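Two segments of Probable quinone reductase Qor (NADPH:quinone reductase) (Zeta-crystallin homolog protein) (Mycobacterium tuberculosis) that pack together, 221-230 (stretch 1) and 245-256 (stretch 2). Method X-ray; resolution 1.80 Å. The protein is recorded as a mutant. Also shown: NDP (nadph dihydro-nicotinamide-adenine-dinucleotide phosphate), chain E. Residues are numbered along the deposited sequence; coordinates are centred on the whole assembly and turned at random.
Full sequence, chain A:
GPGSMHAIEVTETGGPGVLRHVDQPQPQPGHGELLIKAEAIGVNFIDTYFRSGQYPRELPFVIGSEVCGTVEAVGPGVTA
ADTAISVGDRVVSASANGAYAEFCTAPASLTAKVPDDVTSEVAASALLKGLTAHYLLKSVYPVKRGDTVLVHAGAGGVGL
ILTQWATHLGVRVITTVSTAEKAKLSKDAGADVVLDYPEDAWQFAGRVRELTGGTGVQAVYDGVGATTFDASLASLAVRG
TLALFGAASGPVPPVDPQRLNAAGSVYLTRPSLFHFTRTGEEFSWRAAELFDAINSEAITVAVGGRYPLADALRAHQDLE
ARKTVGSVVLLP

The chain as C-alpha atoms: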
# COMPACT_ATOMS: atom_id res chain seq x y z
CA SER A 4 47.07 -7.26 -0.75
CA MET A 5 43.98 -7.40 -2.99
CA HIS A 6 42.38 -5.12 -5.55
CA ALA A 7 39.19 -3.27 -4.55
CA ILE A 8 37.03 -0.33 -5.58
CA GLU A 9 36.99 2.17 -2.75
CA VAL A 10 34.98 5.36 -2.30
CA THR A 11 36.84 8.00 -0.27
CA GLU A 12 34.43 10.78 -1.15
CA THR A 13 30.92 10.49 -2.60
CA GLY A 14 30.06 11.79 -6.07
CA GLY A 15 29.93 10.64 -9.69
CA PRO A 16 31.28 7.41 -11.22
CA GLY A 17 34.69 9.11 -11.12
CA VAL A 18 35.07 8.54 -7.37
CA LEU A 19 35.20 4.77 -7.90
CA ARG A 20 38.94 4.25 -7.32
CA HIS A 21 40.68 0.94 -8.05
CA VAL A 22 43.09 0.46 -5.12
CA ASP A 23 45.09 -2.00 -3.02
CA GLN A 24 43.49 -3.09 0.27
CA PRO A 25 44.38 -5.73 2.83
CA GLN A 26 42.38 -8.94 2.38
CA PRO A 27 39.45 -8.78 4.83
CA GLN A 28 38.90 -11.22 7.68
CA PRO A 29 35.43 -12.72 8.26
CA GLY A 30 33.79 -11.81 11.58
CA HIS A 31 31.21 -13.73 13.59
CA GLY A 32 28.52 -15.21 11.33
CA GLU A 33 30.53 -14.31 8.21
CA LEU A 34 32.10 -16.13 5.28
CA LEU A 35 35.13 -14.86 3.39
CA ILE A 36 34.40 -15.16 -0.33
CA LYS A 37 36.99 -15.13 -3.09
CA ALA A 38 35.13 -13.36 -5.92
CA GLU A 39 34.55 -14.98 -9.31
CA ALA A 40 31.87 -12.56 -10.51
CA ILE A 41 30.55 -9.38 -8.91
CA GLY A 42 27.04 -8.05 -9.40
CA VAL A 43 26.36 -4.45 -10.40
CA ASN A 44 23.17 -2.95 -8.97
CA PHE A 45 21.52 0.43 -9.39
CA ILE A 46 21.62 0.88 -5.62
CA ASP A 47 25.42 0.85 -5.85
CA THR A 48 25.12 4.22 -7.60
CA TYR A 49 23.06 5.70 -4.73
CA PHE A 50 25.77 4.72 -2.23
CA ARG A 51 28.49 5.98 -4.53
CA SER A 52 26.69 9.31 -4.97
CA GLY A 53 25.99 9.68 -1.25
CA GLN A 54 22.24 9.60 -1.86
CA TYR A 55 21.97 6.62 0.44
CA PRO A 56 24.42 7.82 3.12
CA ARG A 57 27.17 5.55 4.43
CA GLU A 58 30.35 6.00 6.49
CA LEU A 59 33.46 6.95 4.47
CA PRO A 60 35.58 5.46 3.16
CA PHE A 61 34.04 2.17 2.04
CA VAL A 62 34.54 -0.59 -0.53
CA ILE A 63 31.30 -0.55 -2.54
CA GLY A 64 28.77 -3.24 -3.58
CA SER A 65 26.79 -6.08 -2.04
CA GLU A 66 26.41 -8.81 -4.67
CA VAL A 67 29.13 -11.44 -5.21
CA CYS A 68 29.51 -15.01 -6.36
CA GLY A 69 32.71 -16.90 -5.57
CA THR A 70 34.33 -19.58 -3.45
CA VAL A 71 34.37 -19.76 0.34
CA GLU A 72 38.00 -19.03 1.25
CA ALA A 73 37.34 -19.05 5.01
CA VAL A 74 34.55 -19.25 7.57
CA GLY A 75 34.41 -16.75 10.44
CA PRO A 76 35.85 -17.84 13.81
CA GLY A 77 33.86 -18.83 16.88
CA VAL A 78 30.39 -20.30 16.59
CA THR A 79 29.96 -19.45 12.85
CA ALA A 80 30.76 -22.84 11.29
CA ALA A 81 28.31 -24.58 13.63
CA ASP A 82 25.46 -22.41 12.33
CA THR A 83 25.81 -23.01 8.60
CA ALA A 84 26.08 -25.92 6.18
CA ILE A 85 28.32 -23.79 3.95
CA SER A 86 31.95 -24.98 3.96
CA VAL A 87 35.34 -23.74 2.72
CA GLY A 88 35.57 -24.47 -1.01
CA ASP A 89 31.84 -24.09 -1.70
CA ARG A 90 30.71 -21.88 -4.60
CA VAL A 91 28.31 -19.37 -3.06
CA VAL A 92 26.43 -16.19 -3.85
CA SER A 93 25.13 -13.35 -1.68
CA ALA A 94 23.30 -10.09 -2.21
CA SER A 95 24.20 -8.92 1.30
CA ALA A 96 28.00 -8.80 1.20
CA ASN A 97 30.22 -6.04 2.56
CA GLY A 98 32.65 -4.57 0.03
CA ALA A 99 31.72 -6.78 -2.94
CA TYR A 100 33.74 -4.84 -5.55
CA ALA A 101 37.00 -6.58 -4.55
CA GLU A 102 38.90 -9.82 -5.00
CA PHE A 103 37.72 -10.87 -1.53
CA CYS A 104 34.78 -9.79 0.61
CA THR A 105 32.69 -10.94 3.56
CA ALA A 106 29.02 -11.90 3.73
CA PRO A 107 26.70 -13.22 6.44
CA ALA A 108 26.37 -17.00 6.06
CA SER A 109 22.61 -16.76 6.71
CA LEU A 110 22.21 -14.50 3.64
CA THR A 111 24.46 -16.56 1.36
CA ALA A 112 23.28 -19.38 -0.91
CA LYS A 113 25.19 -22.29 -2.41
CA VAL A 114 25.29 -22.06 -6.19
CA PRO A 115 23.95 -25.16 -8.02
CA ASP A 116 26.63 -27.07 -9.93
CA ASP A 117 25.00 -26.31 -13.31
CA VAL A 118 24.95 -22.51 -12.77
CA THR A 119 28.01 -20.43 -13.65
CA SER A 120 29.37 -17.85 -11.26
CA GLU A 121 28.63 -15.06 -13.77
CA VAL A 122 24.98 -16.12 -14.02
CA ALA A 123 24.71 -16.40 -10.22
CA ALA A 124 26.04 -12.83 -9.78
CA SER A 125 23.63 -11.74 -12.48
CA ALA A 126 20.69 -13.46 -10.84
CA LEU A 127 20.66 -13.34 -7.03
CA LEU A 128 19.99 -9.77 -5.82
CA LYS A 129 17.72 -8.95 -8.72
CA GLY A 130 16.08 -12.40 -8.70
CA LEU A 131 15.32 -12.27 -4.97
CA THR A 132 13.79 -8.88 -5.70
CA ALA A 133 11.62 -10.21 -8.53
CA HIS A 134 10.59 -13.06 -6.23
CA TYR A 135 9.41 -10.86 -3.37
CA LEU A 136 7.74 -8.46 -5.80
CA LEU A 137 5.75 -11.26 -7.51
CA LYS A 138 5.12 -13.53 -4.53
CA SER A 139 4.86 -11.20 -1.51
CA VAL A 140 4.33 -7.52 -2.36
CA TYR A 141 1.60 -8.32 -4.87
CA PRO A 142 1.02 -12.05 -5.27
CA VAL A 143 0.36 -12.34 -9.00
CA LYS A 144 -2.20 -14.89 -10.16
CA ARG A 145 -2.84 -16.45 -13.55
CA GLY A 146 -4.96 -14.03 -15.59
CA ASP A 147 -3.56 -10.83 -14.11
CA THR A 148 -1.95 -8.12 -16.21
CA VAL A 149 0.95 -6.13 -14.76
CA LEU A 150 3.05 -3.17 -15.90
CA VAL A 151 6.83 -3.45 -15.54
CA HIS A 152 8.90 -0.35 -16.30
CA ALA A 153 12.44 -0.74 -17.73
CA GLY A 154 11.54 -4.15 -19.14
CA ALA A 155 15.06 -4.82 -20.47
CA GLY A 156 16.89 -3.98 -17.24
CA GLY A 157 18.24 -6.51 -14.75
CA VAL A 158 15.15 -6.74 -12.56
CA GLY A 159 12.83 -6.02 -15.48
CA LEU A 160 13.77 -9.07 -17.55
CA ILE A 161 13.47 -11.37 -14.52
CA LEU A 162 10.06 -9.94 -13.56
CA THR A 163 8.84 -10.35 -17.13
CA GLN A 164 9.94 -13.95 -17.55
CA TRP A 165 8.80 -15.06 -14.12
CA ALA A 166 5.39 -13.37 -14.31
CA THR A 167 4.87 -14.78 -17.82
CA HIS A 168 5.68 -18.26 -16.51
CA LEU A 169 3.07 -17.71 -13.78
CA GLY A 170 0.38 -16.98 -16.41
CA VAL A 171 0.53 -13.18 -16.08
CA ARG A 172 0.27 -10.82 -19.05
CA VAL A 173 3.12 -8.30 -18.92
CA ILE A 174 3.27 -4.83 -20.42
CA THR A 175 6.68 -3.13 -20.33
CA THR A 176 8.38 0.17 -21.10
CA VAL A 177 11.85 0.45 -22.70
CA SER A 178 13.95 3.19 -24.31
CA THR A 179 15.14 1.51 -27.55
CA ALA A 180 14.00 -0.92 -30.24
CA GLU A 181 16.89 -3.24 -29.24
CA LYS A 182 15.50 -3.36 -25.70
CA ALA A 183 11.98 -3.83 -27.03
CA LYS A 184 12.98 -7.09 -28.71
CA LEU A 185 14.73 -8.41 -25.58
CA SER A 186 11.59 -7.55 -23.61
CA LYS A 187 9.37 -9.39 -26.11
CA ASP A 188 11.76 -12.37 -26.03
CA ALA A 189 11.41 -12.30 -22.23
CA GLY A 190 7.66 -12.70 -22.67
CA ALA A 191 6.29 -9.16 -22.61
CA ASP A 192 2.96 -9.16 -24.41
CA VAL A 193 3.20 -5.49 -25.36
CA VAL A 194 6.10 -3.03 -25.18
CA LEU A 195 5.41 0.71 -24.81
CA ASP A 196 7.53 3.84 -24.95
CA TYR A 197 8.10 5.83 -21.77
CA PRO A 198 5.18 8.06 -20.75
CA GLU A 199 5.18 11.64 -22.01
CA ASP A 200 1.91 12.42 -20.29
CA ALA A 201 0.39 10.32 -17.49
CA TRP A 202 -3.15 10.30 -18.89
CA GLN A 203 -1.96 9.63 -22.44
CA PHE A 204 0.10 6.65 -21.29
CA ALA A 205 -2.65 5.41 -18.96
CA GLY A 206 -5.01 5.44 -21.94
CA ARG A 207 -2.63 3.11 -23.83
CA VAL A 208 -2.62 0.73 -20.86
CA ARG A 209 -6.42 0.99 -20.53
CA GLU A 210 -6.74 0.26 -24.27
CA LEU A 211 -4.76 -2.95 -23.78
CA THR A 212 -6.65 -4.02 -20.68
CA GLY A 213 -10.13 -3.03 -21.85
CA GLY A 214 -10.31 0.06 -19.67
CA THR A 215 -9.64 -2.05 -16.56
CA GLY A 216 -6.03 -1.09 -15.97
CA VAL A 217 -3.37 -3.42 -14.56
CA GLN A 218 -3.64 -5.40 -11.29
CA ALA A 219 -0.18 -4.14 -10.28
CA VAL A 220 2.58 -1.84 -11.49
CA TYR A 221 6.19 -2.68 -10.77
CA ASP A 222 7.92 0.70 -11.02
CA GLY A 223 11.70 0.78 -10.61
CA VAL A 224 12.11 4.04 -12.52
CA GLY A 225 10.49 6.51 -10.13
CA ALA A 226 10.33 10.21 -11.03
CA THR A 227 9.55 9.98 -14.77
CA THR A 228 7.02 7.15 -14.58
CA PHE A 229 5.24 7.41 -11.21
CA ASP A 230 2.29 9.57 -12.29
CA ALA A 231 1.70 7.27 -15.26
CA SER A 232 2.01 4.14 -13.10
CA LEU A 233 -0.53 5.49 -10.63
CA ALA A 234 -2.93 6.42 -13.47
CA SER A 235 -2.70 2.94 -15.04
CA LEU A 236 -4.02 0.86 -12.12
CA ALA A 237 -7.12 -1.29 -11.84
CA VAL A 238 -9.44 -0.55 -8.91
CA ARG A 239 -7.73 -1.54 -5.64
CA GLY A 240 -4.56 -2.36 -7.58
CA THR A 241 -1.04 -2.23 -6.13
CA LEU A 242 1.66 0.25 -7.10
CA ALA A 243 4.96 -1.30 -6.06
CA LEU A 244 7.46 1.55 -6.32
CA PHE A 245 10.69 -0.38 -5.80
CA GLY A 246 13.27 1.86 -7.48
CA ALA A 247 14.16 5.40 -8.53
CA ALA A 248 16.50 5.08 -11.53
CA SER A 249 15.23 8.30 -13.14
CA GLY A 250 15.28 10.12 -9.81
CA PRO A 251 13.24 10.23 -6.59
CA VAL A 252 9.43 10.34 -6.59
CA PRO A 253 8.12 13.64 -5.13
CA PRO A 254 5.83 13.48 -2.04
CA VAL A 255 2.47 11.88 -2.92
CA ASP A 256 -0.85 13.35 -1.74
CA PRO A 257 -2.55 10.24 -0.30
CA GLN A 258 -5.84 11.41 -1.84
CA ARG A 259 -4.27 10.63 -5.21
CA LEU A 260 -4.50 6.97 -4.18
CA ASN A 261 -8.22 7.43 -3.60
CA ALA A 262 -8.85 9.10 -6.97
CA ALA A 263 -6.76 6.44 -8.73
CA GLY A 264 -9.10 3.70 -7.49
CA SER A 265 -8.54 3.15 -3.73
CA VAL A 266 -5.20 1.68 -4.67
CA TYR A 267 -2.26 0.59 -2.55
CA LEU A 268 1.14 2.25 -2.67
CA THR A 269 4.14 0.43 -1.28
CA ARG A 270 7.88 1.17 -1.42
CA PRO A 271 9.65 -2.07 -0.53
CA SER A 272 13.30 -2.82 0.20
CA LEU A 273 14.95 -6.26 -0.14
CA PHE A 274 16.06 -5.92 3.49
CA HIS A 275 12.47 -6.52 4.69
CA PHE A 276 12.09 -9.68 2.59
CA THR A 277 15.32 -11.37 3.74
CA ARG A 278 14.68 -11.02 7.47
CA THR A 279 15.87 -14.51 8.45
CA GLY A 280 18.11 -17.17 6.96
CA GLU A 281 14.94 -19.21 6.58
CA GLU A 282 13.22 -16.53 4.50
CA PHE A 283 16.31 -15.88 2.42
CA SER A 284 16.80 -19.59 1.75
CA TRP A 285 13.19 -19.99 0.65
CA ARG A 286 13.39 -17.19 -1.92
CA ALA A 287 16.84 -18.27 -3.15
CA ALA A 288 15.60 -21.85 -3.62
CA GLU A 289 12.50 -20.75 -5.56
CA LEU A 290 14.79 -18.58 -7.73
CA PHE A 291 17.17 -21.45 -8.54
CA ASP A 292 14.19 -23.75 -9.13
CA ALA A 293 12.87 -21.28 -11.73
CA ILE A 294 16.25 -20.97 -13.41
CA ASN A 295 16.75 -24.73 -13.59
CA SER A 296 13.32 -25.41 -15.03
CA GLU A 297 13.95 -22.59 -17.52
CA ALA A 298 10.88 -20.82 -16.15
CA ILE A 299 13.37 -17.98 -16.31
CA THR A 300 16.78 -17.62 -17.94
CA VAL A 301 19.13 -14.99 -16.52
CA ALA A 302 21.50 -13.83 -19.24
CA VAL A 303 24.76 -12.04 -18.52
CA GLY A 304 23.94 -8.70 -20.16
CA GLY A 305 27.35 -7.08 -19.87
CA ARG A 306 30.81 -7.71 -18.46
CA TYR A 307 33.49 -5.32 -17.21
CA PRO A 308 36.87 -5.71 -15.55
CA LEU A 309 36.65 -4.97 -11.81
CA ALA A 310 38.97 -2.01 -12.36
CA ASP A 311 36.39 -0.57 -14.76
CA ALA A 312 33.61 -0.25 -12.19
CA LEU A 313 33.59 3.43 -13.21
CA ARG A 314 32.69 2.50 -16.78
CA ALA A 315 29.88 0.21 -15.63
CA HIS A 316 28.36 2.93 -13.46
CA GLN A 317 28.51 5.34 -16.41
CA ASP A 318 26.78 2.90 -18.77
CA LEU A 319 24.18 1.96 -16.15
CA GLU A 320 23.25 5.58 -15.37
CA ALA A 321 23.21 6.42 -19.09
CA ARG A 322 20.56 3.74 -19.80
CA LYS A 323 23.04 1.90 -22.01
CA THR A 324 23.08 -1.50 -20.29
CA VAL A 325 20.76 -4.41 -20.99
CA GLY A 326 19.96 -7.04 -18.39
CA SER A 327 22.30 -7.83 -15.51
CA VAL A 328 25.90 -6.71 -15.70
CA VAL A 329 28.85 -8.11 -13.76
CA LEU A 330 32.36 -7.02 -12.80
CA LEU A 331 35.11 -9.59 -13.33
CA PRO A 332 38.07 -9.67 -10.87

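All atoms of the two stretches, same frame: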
# COMPACT_ATOMS: atom_id res chain seq x y z
N TYR A 221 4.87 -2.59 -11.37
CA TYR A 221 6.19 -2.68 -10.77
C TYR A 221 7.05 -1.57 -11.35
O TYR A 221 7.49 -1.66 -12.49
CB TYR A 221 6.79 -4.06 -11.01
CG TYR A 221 5.98 -5.16 -10.34
CD1 TYR A 221 6.05 -5.35 -8.96
CD2 TYR A 221 5.15 -5.98 -11.08
CE1 TYR A 221 5.30 -6.35 -8.34
CE2 TYR A 221 4.40 -6.99 -10.47
CZ TYR A 221 4.49 -7.17 -9.10
OH TYR A 221 3.75 -8.17 -8.51
N ASP A 222 7.25 -0.52 -10.56
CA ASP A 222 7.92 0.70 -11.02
C ASP A 222 9.28 0.86 -10.35
O ASP A 222 9.37 1.17 -9.15
CB ASP A 222 7.02 1.92 -10.77
CG ASP A 222 7.59 3.22 -11.35
OD1 ASP A 222 8.82 3.41 -11.35
OD2 ASP A 222 6.79 4.07 -11.79
N GLY A 223 10.34 0.63 -11.12
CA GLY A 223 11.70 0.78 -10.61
C GLY A 223 12.38 2.02 -11.16
O GLY A 223 13.59 2.21 -11.01
N VAL A 224 11.59 2.87 -11.81
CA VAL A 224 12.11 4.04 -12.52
C VAL A 224 11.86 5.33 -11.72
O VAL A 224 12.70 6.23 -11.70
CB VAL A 224 11.48 4.12 -13.92
CG1 VAL A 224 11.84 5.44 -14.60
CG2 VAL A 224 11.93 2.93 -14.76
N GLY A 225 10.72 5.41 -11.05
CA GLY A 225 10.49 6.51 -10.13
C GLY A 225 9.99 7.80 -10.77
O GLY A 225 8.89 7.84 -11.31
N ALA A 226 10.80 8.85 -10.70
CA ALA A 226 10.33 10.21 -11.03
C ALA A 226 9.59 10.35 -12.35
O ALA A 226 8.53 10.98 -12.41
CB ALA A 226 11.49 11.20 -10.94
N THR A 227 10.12 9.78 -13.43
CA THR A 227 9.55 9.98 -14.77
C THR A 227 8.36 9.08 -15.12
O THR A 227 7.71 9.27 -16.16
CB THR A 227 10.62 9.85 -15.87
OG1 THR A 227 11.16 8.52 -15.85
CG2 THR A 227 11.74 10.84 -15.63
N THR A 228 8.06 8.11 -14.26
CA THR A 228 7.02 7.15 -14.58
C THR A 228 5.92 7.07 -13.52
O THR A 228 4.87 6.50 -13.80
CB THR A 228 7.61 5.75 -14.76
OG1 THR A 228 8.40 5.42 -13.61
CG2 THR A 228 8.49 5.69 -16.02
N PHE A 229 6.17 7.60 -12.33
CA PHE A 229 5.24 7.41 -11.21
C PHE A 229 3.81 7.85 -11.52
O PHE A 229 2.86 7.08 -11.29
CB PHE A 229 5.73 8.09 -9.93
CG PHE A 229 4.87 7.80 -8.74
CD1 PHE A 229 3.79 8.62 -8.43
CD2 PHE A 229 5.10 6.68 -7.95
CE1 PHE A 229 2.97 8.35 -7.35
CE2 PHE A 229 4.28 6.39 -6.86
CZ PHE A 229 3.21 7.24 -6.56
N ASP A 230 3.64 9.07 -12.01
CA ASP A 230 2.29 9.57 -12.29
C ASP A 230 1.55 8.66 -13.26
O ASP A 230 0.37 8.38 -13.09
CB ASP A 230 2.34 11.01 -12.82
CG ASP A 230 2.89 11.98 -11.80
OD1 ASP A 230 3.11 11.57 -10.64
OD2 ASP A 230 3.09 13.17 -12.15
N PHE A 245 9.54 0.29 -6.40
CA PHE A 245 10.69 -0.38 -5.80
C PHE A 245 12.04 0.22 -6.21
O PHE A 245 13.09 -0.26 -5.78
CB PHE A 245 10.65 -1.89 -6.08
CG PHE A 245 10.94 -2.25 -7.53
CD1 PHE A 245 9.94 -2.19 -8.48
CD2 PHE A 245 12.21 -2.66 -7.91
CE1 PHE A 245 10.20 -2.52 -9.81
CE2 PHE A 245 12.48 -2.99 -9.23
CZ PHE A 245 11.48 -2.94 -10.18
N GLY A 246 12.02 1.27 -7.02
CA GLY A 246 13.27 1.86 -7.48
C GLY A 246 13.08 3.31 -7.87
O GLY A 246 11.95 3.81 -7.91
N ALA A 247 14.19 3.99 -8.17
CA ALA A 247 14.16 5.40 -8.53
C ALA A 247 15.26 5.74 -9.53
O ALA A 247 15.96 6.73 -9.36
CB ALA A 247 14.31 6.25 -7.28
N ALA A 248 15.42 4.91 -10.55
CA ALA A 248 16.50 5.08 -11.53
C ALA A 248 16.51 6.46 -12.20
O ALA A 248 17.58 7.02 -12.45
CB ALA A 248 16.43 3.98 -12.58
N SER A 249 15.33 6.99 -12.50
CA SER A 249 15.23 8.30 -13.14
C SER A 249 15.28 9.44 -12.13
O SER A 249 15.28 10.62 -12.52
CB SER A 249 13.94 8.42 -13.95
OG SER A 249 12.82 8.59 -13.10
N GLY A 250 15.33 9.11 -10.85
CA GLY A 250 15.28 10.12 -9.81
C GLY A 250 14.16 9.85 -8.83
O GLY A 250 13.25 9.07 -9.12
N PRO A 251 14.21 10.49 -7.66
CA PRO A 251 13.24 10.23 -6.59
C PRO A 251 11.83 10.70 -6.93
O PRO A 251 11.66 11.71 -7.62
CB PRO A 251 13.81 11.03 -5.41
CG PRO A 251 14.53 12.18 -6.06
CD PRO A 251 15.14 11.59 -7.31
N VAL A 252 10.83 9.96 -6.45
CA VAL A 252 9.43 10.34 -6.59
C VAL A 252 9.06 11.41 -5.57
O VAL A 252 9.26 11.22 -4.36
CB VAL A 252 8.49 9.12 -6.41
CG1 VAL A 252 7.04 9.54 -6.48
CG2 VAL A 252 8.79 8.06 -7.47
N PRO A 253 8.52 12.55 -6.04
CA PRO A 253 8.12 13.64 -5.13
C PRO A 253 6.99 13.18 -4.20
O PRO A 253 6.26 12.26 -4.56
CB PRO A 253 7.61 14.73 -6.09
CG PRO A 253 8.29 14.42 -7.42
CD PRO A 253 8.33 12.91 -7.46
N PRO A 254 6.88 13.81 -3.02
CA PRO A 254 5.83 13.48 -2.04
C PRO A 254 4.45 13.32 -2.68
O PRO A 254 4.04 14.14 -3.51
CB PRO A 254 5.87 14.68 -1.09
CG PRO A 254 7.33 15.05 -1.07
CD PRO A 254 7.82 14.81 -2.49
N VAL A 255 3.74 12.25 -2.31
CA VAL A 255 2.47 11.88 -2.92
C VAL A 255 1.29 12.21 -2.01
O VAL A 255 1.18 11.64 -0.92
CB VAL A 255 2.44 10.37 -3.24
CG1 VAL A 255 1.10 9.96 -3.84
CG2 VAL A 255 3.60 9.98 -4.19
N ASP A 256 0.42 13.11 -2.45
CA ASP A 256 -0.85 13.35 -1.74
C ASP A 256 -1.61 12.03 -1.65
O ASP A 256 -1.96 11.47 -2.69
CB ASP A 256 -1.69 14.37 -2.52
CG ASP A 256 -3.01 14.72 -1.84
OD1 ASP A 256 -3.48 13.97 -0.96
OD2 ASP A 256 -3.58 15.76 -2.20
PA NDP E . 18.38 -1.75 -14.46
O1A NDP E . 19.25 -2.82 -15.07
O2A NDP E . 16.89 -1.86 -14.57
O5B NDP E . 18.84 -0.32 -15.04
C5B NDP E . 18.01 0.82 -14.85
C4B NDP E . 17.11 0.95 -16.07
O4B NDP E . 16.06 1.89 -15.84
C3B NDP E . 17.88 1.48 -17.27
O3B NDP E . 18.48 0.42 -18.02
C2B NDP E . 16.82 2.20 -18.07
O2B NDP E . 16.30 1.37 -19.10
C1B NDP E . 15.73 2.54 -17.07
N9A NDP E . 15.72 4.02 -16.90
C8A NDP E . 14.69 4.83 -17.17
N7A NDP E . 15.02 6.12 -16.93
C5A NDP E . 16.30 6.15 -16.51
C6A NDP E . 17.26 7.18 -16.09
N6A NDP E . 16.92 8.49 -16.08
N1A NDP E . 18.50 6.78 -15.72
C2A NDP E . 18.85 5.49 -15.73
N3A NDP E . 18.03 4.49 -16.10
C4A NDP E . 16.76 4.75 -16.50
O3 NDP E . 18.79 -1.61 -12.91
PN NDP E . 18.59 -2.81 -11.87
O1N NDP E . 17.97 -3.98 -12.59
O2N NDP E . 19.88 -2.97 -11.11
O5D NDP E . 17.49 -2.21 -10.86
C5D NDP E . 16.21 -1.81 -11.34
C4D NDP E . 15.59 -0.82 -10.38
O4D NDP E . 15.12 -1.49 -9.22
C3D NDP E . 16.61 0.20 -9.90
O3D NDP E . 15.96 1.46 -9.80
C2D NDP E . 17.01 -0.28 -8.52
O2D NDP E . 17.35 0.83 -7.69
C1D NDP E . 15.75 -0.98 -8.04
N1N NDP E . 15.99 -2.09 -7.12
C2N NDP E . 15.29 -2.13 -5.98
C3N NDP E . 15.44 -3.15 -5.06
C7N NDP E . 14.63 -3.12 -3.80
O7N NDP E . 14.71 -4.06 -3.02
N7N NDP E . 13.83 -2.08 -3.57
C4N NDP E . 16.41 -4.29 -5.31
C5N NDP E . 17.09 -4.13 -6.58
C6N NDP E . 16.86 -3.06 -7.43
P2B NDP E . 15.42 1.99 -20.29
O1X NDP E . 15.14 3.40 -19.85
O2X NDP E . 16.30 1.89 -21.50
O3X NDP E . 14.21 1.10 -20.36

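What does Ser-249 do to cover so much of stretch 1? Its CA-to-CB bond points toward that stretch, and with chi1 in the p rotamer its OG gives a hydrogen bond to Val-224 O at 2.7 Å and accepts one from Thr-227 N at 3.0 Å. Ser-249 N also binds Val-224 O, at 2.9 Å. A short hydroxyl side chain suits a place among backbone polar atoms. Close by, Ala-226 N donates to Gly-250 O at 2.9 Å.

How does Phe-245 pack? The CA of Gly-223 lies over one face of its ring, 3.8 Å from the centroid, in a CH-pi contact. A side chain on Gly-223 would not fit: an ideal CB would lie 2.8 Å from Phe-245 CZ. The backbone ties this end too, Phe-245 N donating to Asp-222 O at 2.9 Å.

What fills the apolar end? The CA-to-CB bond of Phe-229 points toward stretch 2, and Val-252 CG1 sits over one face of its ring, 3.6 Å from Phe-229 CG. Val-255 CG2 approaches Phe-229 CE1 at 3.6 Å. Both valines offer the buried ring apolar methyl groups, which need no polar partners.

Why is Gly-225 glycine? Its backbone angles alone call for it, and an ideal CB would lie 2.7 Å from Gly-250 O.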